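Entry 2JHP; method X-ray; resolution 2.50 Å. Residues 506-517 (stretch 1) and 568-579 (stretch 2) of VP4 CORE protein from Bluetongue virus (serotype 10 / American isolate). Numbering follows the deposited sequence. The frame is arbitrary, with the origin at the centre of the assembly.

Stretch 1 (506-517) PIPDPPVPDISL
Stretch 2, residues 568-579: LFWWFKMILDWS

How do the two backbones lie against each other? The helix starts the second stretch at Leu 568 and carries the residues that meet the loop up to Met 574, with phi/psi near -60/-45, whereas stretch 1 is a proline-rich loop, mostly extended (phi -50 to -80, psi 130 to 160), with a cis peptide bond before Pro 510 and psi near 60 to 70 at Pro 511 and Pro 513. Both chains first advance the same way: the CA of Ile 507 lies 5.7 Å from the CA of Trp 570, and the CA of Pro 511 lies 5.1 Å from the CA of Met 574. The loop then doubles back, leaving the CA of Leu 517 7.4 Å from the CA of Trp 571; residues 515-517 have helical torsions. Together the stretches bury 849 Å².

What encloses Trp 570? Its CA-to-CB bond points toward the loop, and its indole (chi1 173°, chi2 10°) is clasped on opposite faces. Pro 508 CD sits 3.7 Å from the centroid of the five-membered ring on one face, and Leu 517 CD2 (chi1 -179°, chi2 67°) sits 3.5 Å from that centroid on the other. Both are CH-pi contacts, well suited to a flat, electron-rich ring meeting aliphatic carbons. At the ring edge, Ser 516 OG comes within 3.1 Å of Trp 570 CH2.

Which polar interactions join the stretches? One weak hydrogen bond does: Trp 570 NE1 donates to Val 512 O at 3.1 Å, with an angle of 133°, so the buried indole nitrogen has a partner. Pro 511 O approaches Met 574 CA at 3.5 Å in a CA-H...O contact. Within the loop, Asp 514 OD2 accepts from Ser 516 N and Ser 516 OG, each at 3.1 Å, and Leu 517 N donates to Asp 514 O at 2.7 Å, bracing the turn that presents Leu 517.

How do the remaining apolar side chains pack? Pro 513 CD lies 3.6 Å from the centroid of the Trp 578 six-membered ring, over its face (chi1 -173°, chi2 88°), while Pro 513 CB meets Met 574 CE at a tight 3.1 Å. Met 574 bends to reach it, with chi1 89°, chi2 79° and chi3 37°. Val 512 CG2 approaches Trp 578 CZ2 at 3.9 Å. At the start of the loop, Ile 507 (m, t) brings CD1 to 3.5 Å from Phe 569 CD2 and CG2 to 3.7 Å from Lys 573 CD. Lys 573 is extended, all t; its CG lies 3.9 Å from Pro 511 CG.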

ATOM      1  N   PRO A 506       1.443  -7.827 -21.203  1.00  3.06           N
ATOM      2  CA  PRO A 506       1.454  -8.891 -22.212  1.00 11.51           C
ATOM      3  C   PRO A 506       2.651  -9.809 -22.025  1.00 19.91           C
ATOM      4  O   PRO A 506       3.697  -9.367 -21.552  1.00 17.71           O
ATOM      5  CB  PRO A 506       1.551  -8.129 -23.566  1.00 -9.08           C
ATOM      6  CG  PRO A 506       2.185  -6.831 -23.236  1.00-14.28           C
ATOM      7  CD  PRO A 506       1.730  -6.503 -21.788  1.00-10.70           C
ATOM      8  N   ILE A 507       2.479 -11.077 -22.385  1.00 19.19           N
ATOM      9  CA  ILE A 507       3.576 -12.038 -22.430  1.00 24.79           C
ATOM     10  C   ILE A 507       4.739 -11.422 -23.200  1.00 34.59           C
ATOM     11  O   ILE A 507       4.529 -10.855 -24.268  1.00 38.46           O
ATOM     12  CB  ILE A 507       3.137 -13.349 -23.117  1.00 30.34           C
ATOM     13  CG1 ILE A 507       1.968 -13.997 -22.365  1.00 48.71           C
ATOM     14  CG2 ILE A 507       4.304 -14.310 -23.221  1.00 11.51           C
ATOM     15  CD1 ILE A 507       1.233 -15.086 -23.143  1.00  8.36           C
ATOM     16  N   PRO A 508       5.967 -11.504 -22.657  1.00 27.26           N
ATOM     17  CA  PRO A 508       7.121 -10.958 -23.379  1.00  5.34           C
ATOM     18  C   PRO A 508       7.351 -11.636 -24.726  1.00  6.63           C
ATOM     19  O   PRO A 508       6.896 -12.758 -24.955  1.00 19.96           O
ATOM     20  CB  PRO A 508       8.294 -11.261 -22.451  1.00-11.89           C
ATOM     21  CG  PRO A 508       7.684 -11.425 -21.105  1.00 62.39           C
ATOM     22  CD  PRO A 508       6.366 -12.077 -21.360  1.00 21.96           C
ATOM     23  N   ASP A 509       8.061 -10.945 -25.609  1.00-11.21           N
ATOM     24  CA  ASP A 509       8.204 -11.383 -26.965  1.00-18.26           C
ATOM     25  C   ASP A 509       9.552 -10.951 -27.539  1.00-18.21           C
ATOM     26  O   ASP A 509       9.770  -9.758 -27.808  1.00-18.78           O
ATOM     27  CB  ASP A 509       7.059 -10.799 -27.802  1.00-14.38           C
ATOM     28  CG  ASP A 509       7.301 -10.930 -29.285  1.00  2.29           C
ATOM     29  OD1 ASP A 509       7.363  -9.889 -29.970  1.00 26.44           O
ATOM     30  OD2 ASP A 509       7.461 -12.073 -29.755  1.00-15.78           O
ATOM     31  N   PRO A 510      10.452 -11.918 -27.807  1.00-19.13           N
ATOM     32  CA  PRO A 510      10.421 -13.365 -27.550  1.00 -9.68           C
ATOM     33  C   PRO A 510      10.135 -13.762 -26.123  1.00  5.33           C
ATOM     34  O   PRO A 510      10.620 -13.107 -25.204  1.00  8.26           O
ATOM     35  CB  PRO A 510      11.826 -13.844 -27.987  1.00-13.83           C
ATOM     36  CG  PRO A 510      12.623 -12.610 -28.231  1.00 -2.17           C
ATOM     37  CD  PRO A 510      11.641 -11.546 -28.601  1.00 -1.04           C
ATOM     38  N   PRO A 511       9.326 -14.824 -25.940  1.00 33.23           N
ATOM     39  CA  PRO A 511       8.980 -15.367 -24.625  1.00 31.30           C
ATOM     40  C   PRO A 511      10.197 -15.969 -23.918  1.00  8.01           C
ATOM     41  O   PRO A 511      10.309 -17.189 -23.783  1.00  8.26           O
ATOM     42  CB  PRO A 511       7.934 -16.442 -24.952  1.00 51.03           C
ATOM     43  CG  PRO A 511       8.155 -16.783 -26.380  1.00 27.33           C
ATOM     44  CD  PRO A 511       8.669 -15.558 -27.039  1.00 51.54           C
ATOM     45  N   VAL A 512      11.095 -15.096 -23.470  1.00  8.50           N
ATOM     46  CA  VAL A 512      12.376 -15.497 -22.889  1.00  4.76           C
ATOM     47  C   VAL A 512      12.212 -15.993 -21.423  1.00  6.69           C
ATOM     48  O   VAL A 512      11.313 -15.527 -20.714  1.00 17.70           O
ATOM     49  CB  VAL A 512      13.413 -14.333 -23.039  1.00 11.65           C
ATOM     50  CG1 VAL A 512      13.160 -13.231 -22.028  1.00 -7.77           C
ATOM     51  CG2 VAL A 512      14.839 -14.834 -22.929  1.00  1.02           C
ATOM     52  N   PRO A 513      13.060 -16.952 -20.975  1.00 10.79           N
ATOM     53  CA  PRO A 513      12.935 -17.512 -19.632  1.00  1.36           C
ATOM     54  C   PRO A 513      13.586 -16.656 -18.542  1.00  5.20           C
ATOM     55  O   PRO A 513      14.454 -17.145 -17.803  1.00 11.54           O
ATOM     56  CB  PRO A 513      13.676 -18.845 -19.753  1.00-10.64           C
ATOM     57  CG  PRO A 513      14.771 -18.552 -20.721  1.00 -8.34           C
ATOM     58  CD  PRO A 513      14.173 -17.581 -21.712  1.00  6.60           C
ATOM     59  N   ASP A 514      13.153 -15.401 -18.425  1.00 10.83           N
ATOM     60  CA  ASP A 514      13.740 -14.480 -17.455  1.00 20.54           C
ATOM     61  C   ASP A 514      13.467 -14.843 -15.985  1.00 36.65           C
ATOM     62  O   ASP A 514      12.438 -15.428 -15.658  1.00 15.82           O
ATOM     63  CB  ASP A 514      13.284 -13.058 -17.742  1.00 14.43           C
ATOM     64  CG  ASP A 514      14.000 -12.041 -16.890  1.00  0.93           C
ATOM     65  OD1 ASP A 514      15.169 -11.708 -17.194  1.00 23.23           O
ATOM     66  OD2 ASP A 514      13.387 -11.589 -15.901  1.00 43.14           O
ATOM     67  N   ILE A 515      14.416 -14.483 -15.123  1.00 36.59           N
ATOM     68  CA  ILE A 515      14.357 -14.700 -13.676  1.00 29.24           C
ATOM     69  C   ILE A 515      12.973 -14.427 -13.070  1.00  7.90           C
ATOM     70  O   ILE A 515      12.505 -15.182 -12.219  1.00 12.04           O
ATOM     71  CB  ILE A 515      15.476 -13.875 -12.969  1.00 37.97           C
ATOM     72  CG1 ILE A 515      16.699 -14.747 -12.728  1.00 34.88           C
ATOM     73  CG2 ILE A 515      15.037 -13.307 -11.634  1.00  8.15           C
ATOM     74  CD1 ILE A 515      17.972 -13.959 -12.633  1.00 24.81           C
ATOM     75  N   SER A 516      12.327 -13.355 -13.533  1.00 -7.30           N
ATOM     76  CA  SER A 516      10.977 -12.986 -13.125  1.00  7.82           C
ATOM     77  C   SER A 516      10.030 -14.176 -13.230  1.00 21.34           C
ATOM     78  O   SER A 516       9.161 -14.369 -12.390  1.00 16.80           O
ATOM     79  CB  SER A 516      10.482 -11.829 -14.001  1.00 -3.63           C
ATOM     80  OG  SER A 516      10.414 -12.197 -15.366  1.00 12.39           O
ATOM     81  N   LEU A 517      10.216 -14.965 -14.281  1.00 11.66           N
ATOM     82  CA  LEU A 517       9.433 -16.166 -14.510  1.00 14.16           C
ATOM     83  C   LEU A 517      10.018 -17.389 -13.768  1.00 15.25           C
ATOM     84  O   LEU A 517       9.291 -18.104 -13.079  1.00 25.92           O
ATOM     85  CB  LEU A 517       9.347 -16.427 -16.020  1.00 15.64           C
ATOM     86  CG  LEU A 517       8.558 -17.625 -16.546  1.00 27.38           C
ATOM     87  CD1 LEU A 517       7.066 -17.455 -16.289  1.00 23.36           C
ATOM     88  CD2 LEU A 517       8.846 -17.853 -18.042  1.00  8.90           C
ATOM     89  N   LEU A 568       1.928 -19.676 -15.986  1.00 18.83           N
ATOM     90  CA  LEU A 568       1.726 -20.804 -16.893  1.00  4.09           C
ATOM     91  C   LEU A 568       1.720 -20.403 -18.362  1.00 23.03           C
ATOM     92  O   LEU A 568       2.392 -21.021 -19.178  1.00  6.94           O
ATOM     93  CB  LEU A 568       0.438 -21.561 -16.553  1.00 -5.53           C
ATOM     94  CG  LEU A 568       0.500 -22.518 -15.357  1.00  7.81           C
ATOM     95  CD1 LEU A 568      -0.806 -23.287 -15.252  1.00  3.58           C
ATOM     96  CD2 LEU A 568       1.675 -23.488 -15.473  1.00 -7.45           C
ATOM     97  N   PHE A 569       0.963 -19.366 -18.697  1.00  6.59           N
ATOM     98  CA  PHE A 569       0.816 -18.959 -20.097  1.00 18.86           C
ATOM     99  C   PHE A 569       2.161 -18.608 -20.718  1.00  3.44           C
ATOM    100  O   PHE A 569       2.517 -19.115 -21.766  1.00 -7.83           O
ATOM    101  CB  PHE A 569      -0.128 -17.768 -20.220  1.00 24.17           C
ATOM    102  CG  PHE A 569      -1.088 -17.890 -21.350  1.00-12.98           C
ATOM    103  CD1 PHE A 569      -2.461 -17.900 -21.120  1.00 40.07           C
ATOM    104  CD2 PHE A 569      -0.626 -18.023 -22.644  1.00 83.71           C
ATOM    105  CE1 PHE A 569      -3.355 -18.033 -22.174  1.00 10.28           C
ATOM    106  CE2 PHE A 569      -1.500 -18.151 -23.681  1.00-12.56           C
ATOM    107  CZ  PHE A 569      -2.872 -18.153 -23.458  1.00 23.39           C
ATOM    108  N   TRP A 570       2.905 -17.730 -20.052  1.00 -6.76           N
ATOM    109  CA  TRP A 570       4.242 -17.338 -20.487  1.00  6.82           C
ATOM    110  C   TRP A 570       5.203 -18.540 -20.476  1.00 20.11           C
ATOM    111  O   TRP A 570       5.989 -18.728 -21.410  1.00  8.86           O
ATOM    112  CB  TRP A 570       4.722 -16.201 -19.583  1.00 24.12           C
ATOM    113  CG  TRP A 570       6.122 -15.755 -19.748  1.00-11.25           C
ATOM    114  CD1 TRP A 570       6.997 -16.111 -20.734  1.00-17.67           C
ATOM    115  CD2 TRP A 570       6.809 -14.812 -18.920  1.00 -8.03           C
ATOM    116  NE1 TRP A 570       8.199 -15.463 -20.556  1.00 -8.71           N
ATOM    117  CE2 TRP A 570       8.107 -14.660 -19.447  1.00 13.14           C
ATOM    118  CE3 TRP A 570       6.448 -14.075 -17.776  1.00 -9.30           C
ATOM    119  CZ2 TRP A 570       9.053 -13.813 -18.869  1.00  4.13           C
ATOM    120  CZ3 TRP A 570       7.393 -13.237 -17.198  1.00  9.14           C
ATOM    121  CH2 TRP A 570       8.676 -13.107 -17.753  1.00 -7.87           C
ATOM    122  N   TRP A 571       5.109 -19.354 -19.427  1.00  8.38           N
ATOM    123  CA  TRP A 571       5.929 -20.560 -19.295  1.00 -7.44           C
ATOM    124  C   TRP A 571       5.669 -21.556 -20.436  1.00 11.24           C
ATOM    125  O   TRP A 571       6.604 -21.981 -21.103  1.00 17.76           O
ATOM    126  CB  TRP A 571       5.723 -21.207 -17.922  1.00 10.06           C
ATOM    127  CG  TRP A 571       6.841 -22.094 -17.505  1.00  7.53           C
ATOM    128  CD1 TRP A 571       8.029 -21.712 -16.956  1.00 35.29           C
ATOM    129  CD2 TRP A 571       6.874 -23.522 -17.588  1.00 -8.30           C
ATOM    130  NE1 TRP A 571       8.805 -22.814 -16.693  1.00  8.39           N
ATOM    131  CE2 TRP A 571       8.122 -23.938 -17.079  1.00 10.47           C
ATOM    132  CE3 TRP A 571       5.973 -24.494 -18.059  1.00 -3.11           C
ATOM    133  CZ2 TRP A 571       8.495 -25.282 -17.027  1.00 17.08           C
ATOM    134  CZ3 TRP A 571       6.341 -25.828 -18.000  1.00 29.91           C
ATOM    135  CH2 TRP A 571       7.591 -26.209 -17.492  1.00 10.73           C
ATOM    136  N   PHE A 572       4.403 -21.896 -20.682  1.00  4.48           N
ATOM    137  CA  PHE A 572       4.052 -22.739 -21.827  1.00  7.26           C
ATOM    138  C   PHE A 572       4.548 -22.117 -23.126  1.00  1.81           C
ATOM    139  O   PHE A 572       4.927 -22.834 -24.064  1.00 -9.58           O
ATOM    140  CB  PHE A 572       2.540 -22.985 -21.917  1.00 13.37           C
ATOM    141  CG  PHE A 572       1.995 -23.905 -20.851  1.00 10.27           C
ATOM    142  CD1 PHE A 572       2.710 -25.021 -20.428  1.00 10.03           C
ATOM    143  CD2 PHE A 572       0.742 -23.670 -20.291  1.00 15.91           C
ATOM    144  CE1 PHE A 572       2.197 -25.871 -19.450  1.00 29.41           C
ATOM    145  CE2 PHE A 572       0.223 -24.517 -19.317  1.00 34.33           C
ATOM    146  CZ  PHE A 572       0.953 -25.619 -18.897  1.00 58.43           C
ATOM    147  N   LYS A 573       4.553 -20.788 -23.197  1.00 15.27           N
ATOM    148  CA  LYS A 573       5.015 -20.124 -24.414  1.00 16.38           C
ATOM    149  C   LYS A 573       6.532 -20.236 -24.544  1.00  9.07           C
ATOM    150  O   LYS A 573       7.050 -20.361 -25.647  1.00  0.61           O
ATOM    151  CB  LYS A 573       4.551 -18.668 -24.481  1.00 32.17           C
ATOM    152  CG  LYS A 573       4.505 -18.128 -25.902  1.00  9.37           C
ATOM    153  CD  LYS A 573       4.023 -16.682 -25.998  1.00 19.15           C
ATOM    154  CE  LYS A 573       4.259 -16.116 -27.405  1.00-10.31           C
ATOM    155  NZ  LYS A 573       4.038 -14.635 -27.445  1.00 16.26           N
ATOM    156  N   MET A 574       7.235 -20.226 -23.415  1.00 -8.04           N
ATOM    157  CA  MET A 574       8.697 -20.285 -23.430  1.00 11.75           C
ATOM    158  C   MET A 574       9.193 -21.697 -23.747  1.00 26.16           C
ATOM    159  O   MET A 574      10.251 -21.865 -24.354  1.00 33.38           O
ATOM    160  CB  MET A 574       9.306 -19.710 -22.126  1.00-12.68           C
ATOM    161  CG  MET A 574       9.504 -20.669 -20.974  1.00 22.98           C
ATOM    162  SD  MET A 574      10.963 -21.705 -21.135  1.00 17.30           S
ATOM    163  CE  MET A 574      12.098 -20.557 -21.871  1.00 -8.83           C
ATOM    164  N   ILE A 575       8.404 -22.693 -23.347  1.00 41.27           N
ATOM    165  CA  ILE A 575       8.754 -24.107 -23.490  1.00 50.87           C
ATOM    166  C   ILE A 575       8.662 -24.579 -24.944  1.00 32.55           C
ATOM    167  O   ILE A 575       9.610 -25.167 -25.470  1.00 34.15           O
ATOM    168  CB  ILE A 575       7.865 -25.015 -22.571  1.00 55.30           C
ATOM    169  CG1 ILE A 575       8.106 -24.719 -21.080  1.00 96.75           C
ATOM    170  CG2 ILE A 575       8.064 -26.506 -22.875  1.00 47.75           C
ATOM    171  CD1 ILE A 575       9.514 -24.992 -20.582  1.00 79.27           C
ATOM    172  N   LEU A 576       7.527 -24.302 -25.584  1.00 31.84           N
ATOM    173  CA  LEU A 576       7.240 -24.805 -26.928  1.00 39.02           C
ATOM    174  C   LEU A 576       7.783 -23.906 -28.032  1.00 50.29           C
ATOM    175  O   LEU A 576       8.460 -24.378 -28.951  1.00 49.16           O
ATOM    176  CB  LEU A 576       5.733 -24.992 -27.116  1.00 41.79           C
ATOM    177  CG  LEU A 576       4.964 -25.594 -25.939  1.00 18.00           C
ATOM    178  CD1 LEU A 576       3.468 -25.489 -26.182  1.00 24.36           C
ATOM    179  CD2 LEU A 576       5.379 -27.037 -25.672  1.00 19.08           C
ATOM    180  N   ASP A 577       7.487 -22.613 -27.931  1.00 55.55           N
ATOM    181  CA  ASP A 577       7.818 -21.667 -28.988  1.00 53.46           C
ATOM    182  C   ASP A 577       9.284 -21.242 -29.043  1.00 28.66           C
ATOM    183  O   ASP A 577       9.704 -20.632 -30.025  1.00 22.43           O
ATOM    184  CB  ASP A 577       6.930 -20.419 -28.886  1.00 69.75           C
ATOM    185  CG  ASP A 577       5.559 -20.611 -29.520  1.00 91.30           C
ATOM    186  OD1 ASP A 577       4.733 -19.673 -29.416  1.00 -2.80           O
ATOM    187  OD2 ASP A 577       5.301 -21.685 -30.125  1.00  6.22           O
ATOM    188  N   TRP A 578      10.066 -21.560 -28.015  1.00 29.45           N
ATOM    189  CA  TRP A 578      11.348 -20.877 -27.848  1.00 12.47           C
ATOM    190  C   TRP A 578      12.634 -21.711 -27.645  1.00 15.59           C
ATOM    191  O   TRP A 578      13.714 -21.252 -28.022  1.00  8.52           O
ATOM    192  CB  TRP A 578      11.221 -19.824 -26.731  1.00  7.64           C
ATOM    193  CG  TRP A 578      12.420 -18.948 -26.571  1.00 18.35           C
ATOM    194  CD1 TRP A 578      12.673 -17.787 -27.230  1.00 24.96           C
ATOM    195  CD2 TRP A 578      13.533 -19.165 -25.695  1.00 31.56           C
ATOM    196  NE1 TRP A 578      13.874 -17.261 -26.825  1.00127.79           N
ATOM    197  CE2 TRP A 578      14.424 -18.088 -25.880  1.00 66.30           C
ATOM    198  CE3 TRP A 578      13.859 -20.163 -24.763  1.00 -4.53           C
ATOM    199  CZ2 TRP A 578      15.627 -17.978 -25.175  1.00 17.22           C
ATOM    200  CZ3 TRP A 578      15.058 -20.060 -24.066  1.00 42.47           C
ATOM    201  CH2 TRP A 578      15.928 -18.972 -24.276  1.00 14.79           C
ATOM    202  N   SER A 579      12.540 -22.921 -27.091  1.00 20.17           N
ATOM    203  CA  SER A 579      13.651 -23.394 -26.253  1.00 21.40           C
ATOM    204  C   SER A 579      14.704 -24.516 -26.545  1.00 12.40           C
ATOM    205  O   SER A 579      15.848 -24.339 -26.113  1.00 15.89           O
ATOM    206  CB  SER A 579      13.106 -23.640 -24.830  1.00 18.05           C
ATOM    207  OG  SER A 579      12.254 -24.775 -24.784  1.00 25.55           O
TER